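Long-range contacts in dipeptidase AC. Metallo peptidase. MEROPS family M19 (Rhodobacter sphaeroides, PDB 3LY0), which probably hydrolyses dipeptides as a zinc-dependent M19 metallodipeptidase, and here holds two zinc ions together with a phosphinate mimic of L-Ala-D-Ala: residues I87-Q93 against A141-G145; A146-L151 against A193-L197; E298-M303 against K341-W347. All coordinates share one frame; numbering follows the deposited sequence.

Interaction 1 of 3, residues I87-Q93 against A141-G145; sequences IRAEQAQ and AEAIG
E142 opens the contact with its CB and CG: CG lies against I87 at the start of the other segment, 3.2 Å from I87 O, and CB against A92 in the helix, 3.5 Å from A92 CB. A bend at chi2 (92°) turns the carboxylate off this packing surface, where E142 OE2 accepts a hydrogen bond from a water at 2.7 Å, which itself accepts one from I87 N at 2.9 Å. The same OE2 makes a salt bridge with R168, so direct ion pairing and a water link to the other segment meet on one oxygen. The backbone carbonyl of E142 faces the first turn of helix 89-109, with A89 CA 3.2 Å from E142 O in a CA-H...O contact. A143 follows within a type I beta turn from A141 to I144. Its oxygen accepts from the amide of Q93, NE2 to A143 O 2.9 Å, nearly straight at the hydrogen (166°). The acceptor lies in the amide plane, whereas NE2 stands above the carbonyl plane, 36° out of it. A143 CB also packs on Q93 CG at 4.0 Å. Past the turn, G145 N passes 4.3 Å from A89 CB. In this TIM-barrel family the turn lies in the loop after strand 132-139, held between the start of helix 89-109 and helix 149-157, where Q93 and I144 both touch A150.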
loop_
_atom_site.group_PDB
_atom_site.type_symbol
_atom_site.label_atom_id
_atom_site.label_comp_id
_atom_site.label_asym_id
_atom_site.label_seq_id
_atom_site.Cartn_x
_atom_site.Cartn_y
_atom_site.Cartn_z
ATOM N N ILE A 87 2.354 16.561 -10.920
ATOM C CA ILE A 87 2.566 15.958 -12.232
ATOM C C ILE A 87 1.202 15.848 -12.899
ATOM O O ILE A 87 0.250 15.351 -12.293
ATOM C CB ILE A 87 3.214 14.559 -12.113
ATOM C CG1 ILE A 87 4.568 14.648 -11.406
ATOM C CG2 ILE A 87 3.381 13.914 -13.491
ATOM C CD1 ILE A 87 5.180 13.294 -11.101
ATOM N N ARG A 88 1.084 16.360 -14.123
ATOM C CA ARG A 88 -0.198 16.344 -14.814
ATOM C C ARG A 88 -0.354 15.075 -15.647
ATOM O O ARG A 88 0.622 14.356 -15.877
ATOM C CB ARG A 88 -0.363 17.587 -15.694
ATOM C CG ARG A 88 -0.319 18.897 -14.911
ATOM C CD ARG A 88 -1.337 18.917 -13.774
ATOM N NE ARG A 88 -2.698 19.103 -14.264
ATOM C CZ ARG A 88 -3.253 20.290 -14.493
ATOM N NH1 ARG A 88 -4.500 20.365 -14.940
ATOM N NH2 ARG A 88 -2.561 21.401 -14.273
ATOM N N ALA A 89 -1.578 14.817 -16.089
ATOM C CA ALA A 89 -1.896 13.582 -16.805
ATOM C C ALA A 89 -1.023 13.315 -18.040
ATOM O O ALA A 89 -0.589 12.184 -18.264
ATOM C CB ALA A 89 -3.392 13.525 -17.158
ATOM N N GLU A 90 -0.760 14.346 -18.838
ATOM C CA GLU A 90 0.049 14.167 -20.038
ATOM C C GLU A 90 1.410 13.525 -19.745
ATOM O O GLU A 90 1.902 12.708 -20.526
ATOM C CB GLU A 90 0.223 15.509 -20.753
ATOM C CG GLU A 90 1.029 15.453 -22.039
ATOM C CD GLU A 90 1.195 16.828 -22.661
ATOM O OE1 GLU A 90 0.468 17.142 -23.627
ATOM O OE2 GLU A 90 2.044 17.604 -22.170
ATOM N N GLN A 91 2.015 13.883 -18.613
ATOM C CA GLN A 91 3.305 13.327 -18.231
ATOM C C GLN A 91 3.179 12.017 -17.447
ATOM O O GLN A 91 4.028 11.130 -17.555
ATOM C CB GLN A 91 4.096 14.345 -17.395
ATOM C CG GLN A 91 4.738 15.456 -18.217
ATOM C CD GLN A 91 3.716 16.315 -18.934
ATOM O OE1 GLN A 91 2.861 16.943 -18.306
ATOM N NE2 GLN A 91 3.792 16.340 -20.268
ATOM N N ALA A 92 2.121 11.900 -16.648
ATOM C CA ALA A 92 1.946 10.722 -15.807
ATOM C C ALA A 92 1.466 9.520 -16.611
ATOM O O ALA A 92 1.810 8.377 -16.301
ATOM C CB ALA A 92 0.976 11.019 -14.657
ATOM N N GLN A 93 0.673 9.772 -17.649
ATOM C CA GLN A 93 0.044 8.663 -18.368
ATOM C C GLN A 93 1.002 7.650 -18.998
ATOM O O GLN A 93 0.796 6.453 -18.845
ATOM C CB GLN A 93 -1.020 9.157 -19.359
ATOM C CG GLN A 93 -2.291 9.555 -18.635
ATOM C CD GLN A 93 -3.356 10.130 -19.529
ATOM O OE1 GLN A 93 -3.092 10.531 -20.666
ATOM N NE2 GLN A 93 -4.582 10.187 -19.016
ATOM N N ALA A 141 -3.296 9.572 -8.331
ATOM C CA ALA A 141 -4.153 9.476 -9.502
ATOM C C ALA A 141 -3.788 10.460 -10.617
ATOM O O ALA A 141 -4.660 10.866 -11.386
ATOM C CB ALA A 141 -5.607 9.644 -9.092
ATOM N N GLU A 142 -2.510 10.812 -10.721
ATOM C CA GLU A 142 -2.074 11.761 -11.739
ATOM C C GLU A 142 -2.399 11.319 -13.159
ATOM O O GLU A 142 -2.601 12.160 -14.033
ATOM C CB GLU A 142 -0.578 11.994 -11.646
ATOM C CG GLU A 142 -0.154 12.761 -10.420
ATOM C CD GLU A 142 0.206 11.883 -9.241
ATOM O OE1 GLU A 142 -0.046 10.657 -9.263
ATOM O OE2 GLU A 142 0.755 12.446 -8.278
ATOM N N ALA A 143 -2.435 10.016 -13.406
ATOM C CA ALA A 143 -2.749 9.529 -14.740
ATOM C C ALA A 143 -4.229 9.684 -15.083
ATOM O O ALA A 143 -4.640 9.362 -16.196
ATOM C CB ALA A 143 -2.317 8.083 -14.889
ATOM N N ILE A 144 -5.023 10.150 -14.121
ATOM C CA ILE A 144 -6.444 10.404 -14.341
ATOM C C ILE A 144 -6.676 11.910 -14.437
ATOM O O ILE A 144 -6.359 12.657 -13.510
ATOM C CB ILE A 144 -7.308 9.856 -13.170
ATOM C CG1 ILE A 144 -6.915 8.414 -12.800
ATOM C CG2 ILE A 144 -8.797 9.970 -13.498
ATOM C CD1 ILE A 144 -6.982 7.450 -13.954
ATOM N N GLY A 145 -7.199 12.376 -15.563
ATOM C CA GLY A 145 -7.516 13.788 -15.671
ATOM C C GLY A 145 -8.703 14.156 -14.801
ATOM O O GLY A 145 -9.457 13.286 -14.371
HETATM O O HOH W 1 1.269 15.041 -8.720
#

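Interaction 2 of 3, residues A146-L151 against A193-L197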
loop_
_atom_site.group_PDB
_atom_site.type_symbol
_atom_site.label_atom_id
_atom_site.label_comp_id
_atom_site.label_asym_id
_atom_site.label_seq_id
_atom_site.Cartn_x
_atom_site.Cartn_y
_atom_site.Cartn_z
ATOM N N ALA A 146 -8.882 15.452 -14.549
ATOM C CA ALA A 146 -9.999 15.911 -13.723
ATOM C C ALA A 146 -11.362 15.551 -14.326
ATOM O O ALA A 146 -12.357 15.428 -13.617
ATOM C CB ALA A 146 -9.894 17.418 -13.476
ATOM N N ASP A 147 -11.386 15.357 -15.641
ATOM C CA ASP A 147 -12.582 14.914 -16.351
ATOM C C ASP A 147 -12.992 13.476 -16.000
ATOM O O ASP A 147 -14.142 13.075 -16.193
ATOM C CB ASP A 147 -12.315 15.021 -17.852
ATOM C CG ASP A 147 -10.979 14.408 -18.230
ATOM O OD1 ASP A 147 -9.952 15.129 -18.271
ATOM O OD2 ASP A 147 -10.950 13.190 -18.434
ATOM N N LEU A 148 -12.033 12.712 -15.477
ATOM C CA LEU A 148 -12.227 11.315 -15.081
ATOM C C LEU A 148 -12.315 10.302 -16.226
ATOM O O LEU A 148 -12.559 9.119 -15.987
ATOM C CB LEU A 148 -13.432 11.146 -14.153
ATOM C CG LEU A 148 -13.440 12.016 -12.894
ATOM C CD1 LEU A 148 -14.598 11.626 -12.007
ATOM C CD2 LEU A 148 -12.141 11.876 -12.134
ATOM N N ASP A 149 -12.129 10.752 -17.465
ATOM C CA ASP A 149 -12.271 9.834 -18.593
ATOM C C ASP A 149 -11.346 8.635 -18.470
ATOM O O ASP A 149 -11.739 7.509 -18.787
ATOM C CB ASP A 149 -11.985 10.537 -19.919
ATOM C CG ASP A 149 -13.179 11.277 -20.460
ATOM O OD1 ASP A 149 -14.253 11.264 -19.817
ATOM O OD2 ASP A 149 -13.034 11.859 -21.553
ATOM N N ALA A 150 -10.116 8.876 -18.022
ATOM C CA ALA A 150 -9.146 7.788 -17.922
ATOM C C ALA A 150 -9.443 6.831 -16.774
ATOM O O ALA A 150 -8.940 5.720 -16.763
ATOM C CB ALA A 150 -7.728 8.319 -17.832
ATOM N N LEU A 151 -10.235 7.262 -15.793
ATOM C CA LEU A 151 -10.662 6.342 -14.746
ATOM C C LEU A 151 -11.422 5.169 -15.358
ATOM O O LEU A 151 -11.208 4.020 -14.992
ATOM C CB LEU A 151 -11.521 7.058 -13.695
ATOM C CG LEU A 151 -11.930 6.218 -12.480
ATOM C CD1 LEU A 151 -10.710 5.964 -11.614
ATOM C CD2 LEU A 151 -13.008 6.944 -11.669
ATOM N N ALA A 193 -12.868 18.112 -8.171
ATOM C CA ALA A 193 -12.534 16.929 -8.965
ATOM C C ALA A 193 -12.327 15.702 -8.073
ATOM O O ALA A 193 -12.752 14.599 -8.422
ATOM C CB ALA A 193 -11.304 17.186 -9.815
ATOM N N GLY A 194 -11.677 15.903 -6.929
ATOM C CA GLY A 194 -11.488 14.832 -5.963
ATOM C C GLY A 194 -12.802 14.299 -5.420
ATOM O O GLY A 194 -12.973 13.096 -5.224
ATOM N N ARG A 195 -13.753 15.196 -5.174
ATOM C CA ARG A 195 -15.067 14.776 -4.724
ATOM C C ARG A 195 -15.759 13.958 -5.815
ATOM O O ARG A 195 -16.354 12.919 -5.534
ATOM C CB ARG A 195 -15.906 15.993 -4.298
ATOM C CG ARG A 195 -15.292 16.726 -3.112
ATOM C CD ARG A 195 -16.248 17.722 -2.459
ATOM N NE ARG A 195 -16.473 18.918 -3.268
ATOM C CZ ARG A 195 -15.671 19.982 -3.287
ATOM N NH1 ARG A 195 -14.571 20.009 -2.544
ATOM N NH2 ARG A 195 -15.969 21.025 -4.055
ATOM N N ARG A 196 -15.667 14.410 -7.066
ATOM C CA ARG A 196 -16.206 13.622 -8.170
ATOM C C ARG A 196 -15.507 12.270 -8.318
ATOM O O ARG A 196 -16.148 11.263 -8.629
ATOM C CB ARG A 196 -16.169 14.407 -9.483
ATOM C CG ARG A 196 -17.198 15.534 -9.537
ATOM C CD ARG A 196 -17.225 16.223 -10.902
ATOM N NE ARG A 196 -16.035 17.031 -11.144
ATOM C CZ ARG A 196 -15.051 16.676 -11.964
ATOM N NH1 ARG A 196 -15.118 15.523 -12.619
ATOM N NH2 ARG A 196 -14.004 17.467 -12.130
ATOM N N LEU A 197 -14.196 12.257 -8.094
ATOM C CA LEU A 197 -13.424 11.013 -8.131
ATOM C C LEU A 197 -13.905 9.993 -7.094
ATOM O O LEU A 197 -14.035 8.806 -7.395
ATOM C CB LEU A 197 -11.934 11.303 -7.955
ATOM C CG LEU A 197 -11.017 10.080 -7.936
ATOM C CD1 LEU A 197 -10.966 9.405 -9.305
ATOM C CD2 LEU A 197 -9.637 10.497 -7.507
#
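R196 presents its guanidinium end-on to the backbone of A146, and both terminal nitrogens converge on one oxygen. NH1 reaches A146 O at 2.9 Å and NH2 reaches the same A146 O at 3.0 Å, with the acceptor in the guanidinium plane. The two donors use the carbonyl differently: NH1 comes nearly along the C=O axis (163° at the oxygen), while NH2 stands above the carbonyl plane. Sharing one acceptor costs straightness, the angle at hydrogen being 145° for NH1. A turn at chi3 (-71°) swings the head of an otherwise extended chain toward A146, and a salt bridge from NE to E192 gives the guanidinium a second hold.

L148 crosses this arginine obliquely, its CD1 3.7 Å from R196 O and its CG 3.9 Å from R196 NH1, so the leucine touches both the helix backbone and the charged head. This belongs to the TIM-barrel framework of the M19 family: the approach to helix 149-157 meets helix 192-204, with L162 of strand 159-163 touched by both L151 and L197. D147 OD2 forms an Asx turn with D149 N at 2.9 Å, beside L148 at the N-cap.

L197 CD1 meets two leucines, 3.9 Å from L148 CD2 and 4.0 Å from L151 CD2, and its side chain lies across each of them. F172 also touches L148 and L197. Toward the more exposed end, the methyls of A146 and A193 meet, CB to CB, at 3.9 Å.

Interaction 3 of 3, residues E298-M303 against K341-W347; sequences EDHVGM and KLCHENW
The W347 indole meets M303 with its edge: NE1 donates to M303 O at 3.0 Å, the oxygen lying in the ring plane, while the ring of F54 meets the indole at about 60°. Within segment 298-303 itself, one imidazole face of H300 carries D299 CB, offset toward the rim of the ring, and ND1 bonds to G259 O. In this TIM-barrel family the contact packs strand 301-303, of a parallel sheet, against the C-terminal helix 336-354; the axes of strand 301-303 and segment 341-347 cross at -111°.

N346 spends its amide nitrogen on two carbonyls, ND2 reaching E298 O and V301 O at 2.8 Å each. The V301 oxygen lies in the amide plane, the E298 one tilted from it. An alanine here would remove both donors and is likely to leave the carbonyls of E298 and V301 without this mate and the turn before the strand less firmly fixed. L342 CD2 packs beside V301 CB, their side chains pointing the same way. Further out, K341, extended beyond CG, bridges D299, with a longer pairing to E298. K341 NZ approaches D299 OD1 at 3.1 Å from above the carboxylate plane, 40° out of it.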
loop_
_atom_site.group_PDB
_atom_site.type_symbol
_atom_site.label_atom_id
_atom_site.label_comp_id
_atom_site.label_asym_id
_atom_site.label_seq_id
_atom_site.Cartn_x
_atom_site.Cartn_y
_atom_site.Cartn_z
ATOM N N GLU A 298 -10.332 -7.019 15.411
ATOM C CA GLU A 298 -9.553 -8.094 14.821
ATOM C C GLU A 298 -9.828 -8.321 13.345
ATOM O O GLU A 298 -9.018 -8.934 12.665
ATOM C CB GLU A 298 -9.811 -9.415 15.555
ATOM C CG GLU A 298 -9.241 -9.495 16.961
ATOM C CD GLU A 298 -9.474 -10.856 17.595
ATOM O OE1 GLU A 298 -10.250 -11.653 17.029
ATOM O OE2 GLU A 298 -8.868 -11.125 18.653
ATOM N N ASP A 299 -10.970 -7.847 12.855
ATOM C CA ASP A 299 -11.349 -8.095 11.465
ATOM C C ASP A 299 -10.893 -6.994 10.511
ATOM O O ASP A 299 -11.136 -7.076 9.310
ATOM C CB ASP A 299 -12.870 -8.244 11.348
ATOM C CG ASP A 299 -13.390 -9.470 12.067
ATOM O OD1 ASP A 299 -13.005 -10.595 11.682
ATOM O OD2 ASP A 299 -14.183 -9.303 13.014
ATOM N N HIS A 300 -10.222 -5.972 11.028
ATOM C CA HIS A 300 -9.995 -4.770 10.226
ATOM C C HIS A 300 -8.536 -4.352 10.118
ATOM O O HIS A 300 -8.238 -3.190 9.840
ATOM C CB HIS A 300 -10.855 -3.620 10.756
ATOM C CG HIS A 300 -12.312 -3.958 10.820
ATOM N ND1 HIS A 300 -13.106 -4.028 9.696
ATOM C CD2 HIS A 300 -13.111 -4.277 11.867
ATOM C CE1 HIS A 300 -14.334 -4.366 10.048
ATOM N NE2 HIS A 300 -14.365 -4.518 11.359
ATOM N N VAL A 301 -7.644 -5.312 10.344
ATOM C CA VAL A 301 -6.205 -5.095 10.264
ATOM C C VAL A 301 -5.559 -6.191 9.421
ATOM O O VAL A 301 -5.935 -7.359 9.505
ATOM C CB VAL A 301 -5.556 -5.112 11.657
ATOM C CG1 VAL A 301 -4.069 -4.793 11.531
ATOM C CG2 VAL A 301 -6.252 -4.133 12.583
ATOM N N GLY A 302 -4.599 -5.819 8.586
ATOM C CA GLY A 302 -3.829 -6.806 7.855
ATOM C C GLY A 302 -2.440 -6.283 7.577
ATOM O O GLY A 302 -1.979 -5.359 8.252
ATOM N N MET A 303 -1.767 -6.878 6.598
ATOM C CA MET A 303 -0.437 -6.425 6.207
ATOM C C MET A 303 -0.523 -5.467 5.034
ATOM O O MET A 303 -1.342 -5.646 4.126
ATOM C CB MET A 303 0.447 -7.609 5.811
ATOM C CG MET A 303 0.503 -8.742 6.831
ATOM S SD MET A 303 1.374 -8.376 8.395
ATOM C CE MET A 303 -0.004 -8.107 9.509
ATOM N N LYS A 341 -6.748 -14.158 10.035
ATOM C CA LYS A 341 -7.362 -12.861 9.739
ATOM C C LYS A 341 -6.312 -11.828 9.320
ATOM O O LYS A 341 -6.467 -11.155 8.293
ATOM C CB LYS A 341 -8.149 -12.343 10.943
ATOM C CG LYS A 341 -9.436 -13.107 11.222
ATOM C CD LYS A 341 -10.097 -12.547 12.461
ATOM C CE LYS A 341 -11.396 -13.266 12.782
ATOM N NZ LYS A 341 -12.121 -12.572 13.881
ATOM N N LEU A 342 -5.258 -11.703 10.124
ATOM C CA LEU A 342 -4.225 -10.701 9.889
ATOM C C LEU A 342 -3.431 -11.010 8.624
ATOM O O LEU A 342 -2.965 -10.104 7.933
ATOM C CB LEU A 342 -3.270 -10.633 11.081
ATOM C CG LEU A 342 -3.910 -10.210 12.396
ATOM C CD1 LEU A 342 -2.896 -10.328 13.513
ATOM C CD2 LEU A 342 -4.445 -8.778 12.311
ATOM N N CYS A 343 -3.278 -12.288 8.313
ATOM C CA CYS A 343 -2.461 -12.689 7.176
ATOM C C CYS A 343 -3.165 -12.575 5.827
ATOM O O CYS A 343 -2.535 -12.193 4.838
ATOM C CB CYS A 343 -1.889 -14.103 7.373
ATOM S SG CYS A 343 -0.544 -14.180 8.597
ATOM N N HIS A 344 -4.453 -12.914 5.773
ATOM C CA HIS A 344 -5.179 -12.783 4.512
ATOM C C HIS A 344 -6.697 -12.642 4.607
ATOM O O HIS A 344 -7.302 -12.022 3.735
ATOM C CB HIS A 344 -4.852 -13.951 3.571
ATOM C CG HIS A 344 -5.218 -15.296 4.122
ATOM N ND1 HIS A 344 -4.285 -16.151 4.668
ATOM C CD2 HIS A 344 -6.410 -15.938 4.205
ATOM C CE1 HIS A 344 -4.884 -17.260 5.066
ATOM N NE2 HIS A 344 -6.175 -17.155 4.803
ATOM N N GLU A 345 -7.328 -13.245 5.611
ATOM C CA GLU A 345 -8.795 -13.286 5.596
ATOM C C GLU A 345 -9.417 -11.894 5.643
ATOM O O GLU A 345 -10.429 -11.635 4.995
ATOM C CB GLU A 345 -9.356 -14.161 6.723
ATOM C CG GLU A 345 -8.989 -15.637 6.612
ATOM C CD GLU A 345 -9.549 -16.466 7.754
ATOM O OE1 GLU A 345 -10.094 -15.878 8.710
ATOM O OE2 GLU A 345 -9.424 -17.708 7.707
ATOM N N ASN A 346 -8.814 -10.993 6.408
ATOM C CA ASN A 346 -9.362 -9.646 6.519
ATOM C C ASN A 346 -9.352 -8.901 5.180
ATOM O O ASN A 346 -10.330 -8.243 4.833
ATOM C CB ASN A 346 -8.641 -8.836 7.604
ATOM C CG ASN A 346 -8.975 -9.320 9.005
ATOM O OD1 ASN A 346 -9.914 -10.090 9.196
ATOM N ND2 ASN A 346 -8.217 -8.867 9.990
ATOM N N TRP A 347 -8.250 -8.983 4.436
ATOM C CA TRP A 347 -8.241 -8.373 3.108
ATOM C C TRP A 347 -9.325 -8.966 2.228
ATOM O O TRP A 347 -10.006 -8.232 1.516
ATOM C CB TRP A 347 -6.893 -8.509 2.398
ATOM C CG TRP A 347 -5.958 -7.388 2.744
ATOM C CD1 TRP A 347 -4.728 -7.493 3.339
ATOM C CD2 TRP A 347 -6.187 -5.985 2.543
ATOM N NE1 TRP A 347 -4.177 -6.248 3.509
ATOM C CE2 TRP A 347 -5.050 -5.302 3.027
ATOM C CE3 TRP A 347 -7.244 -5.240 1.996
ATOM C CZ2 TRP A 347 -4.936 -3.910 2.983
ATOM C CZ3 TRP A 347 -7.123 -3.855 1.944
ATOM C CH2 TRP A 347 -5.976 -3.208 2.440
HETATM O O HOH W 2 -9.659 -13.922 15.564
HETATM O O HOH W 3 -12.082 -7.404 6.799
HETATM O O HOH W 4 -12.144 -11.479 8.835
HETATM O O HOH W 5 -2.978 -9.188 5.335
#

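Interactions 1 and 2 are neighbours, their centres 11 Å apart, and share helix 149-157 and the loop leading to it: 141-145 runs straight into 146-151, with I144 CD1 packed 3.7 Å from L151 N. Both are partly buried and set a side-chain donor on a backbone oxygen, an amide in the first and a guanidinium in the second. Interaction 2 adds a leucine cluster, whereas interaction 1 packs mainly alanines and the CB and CG of E142. Interaction 3 is the buried one, with 499 Å² against about 288 Å² in each other. About 17 Å from both at the nearest atoms, it alone joins strand 301-303 to helix 336-354, with amide and indole bonds inside and a salt-bridge network where E298 is exposed.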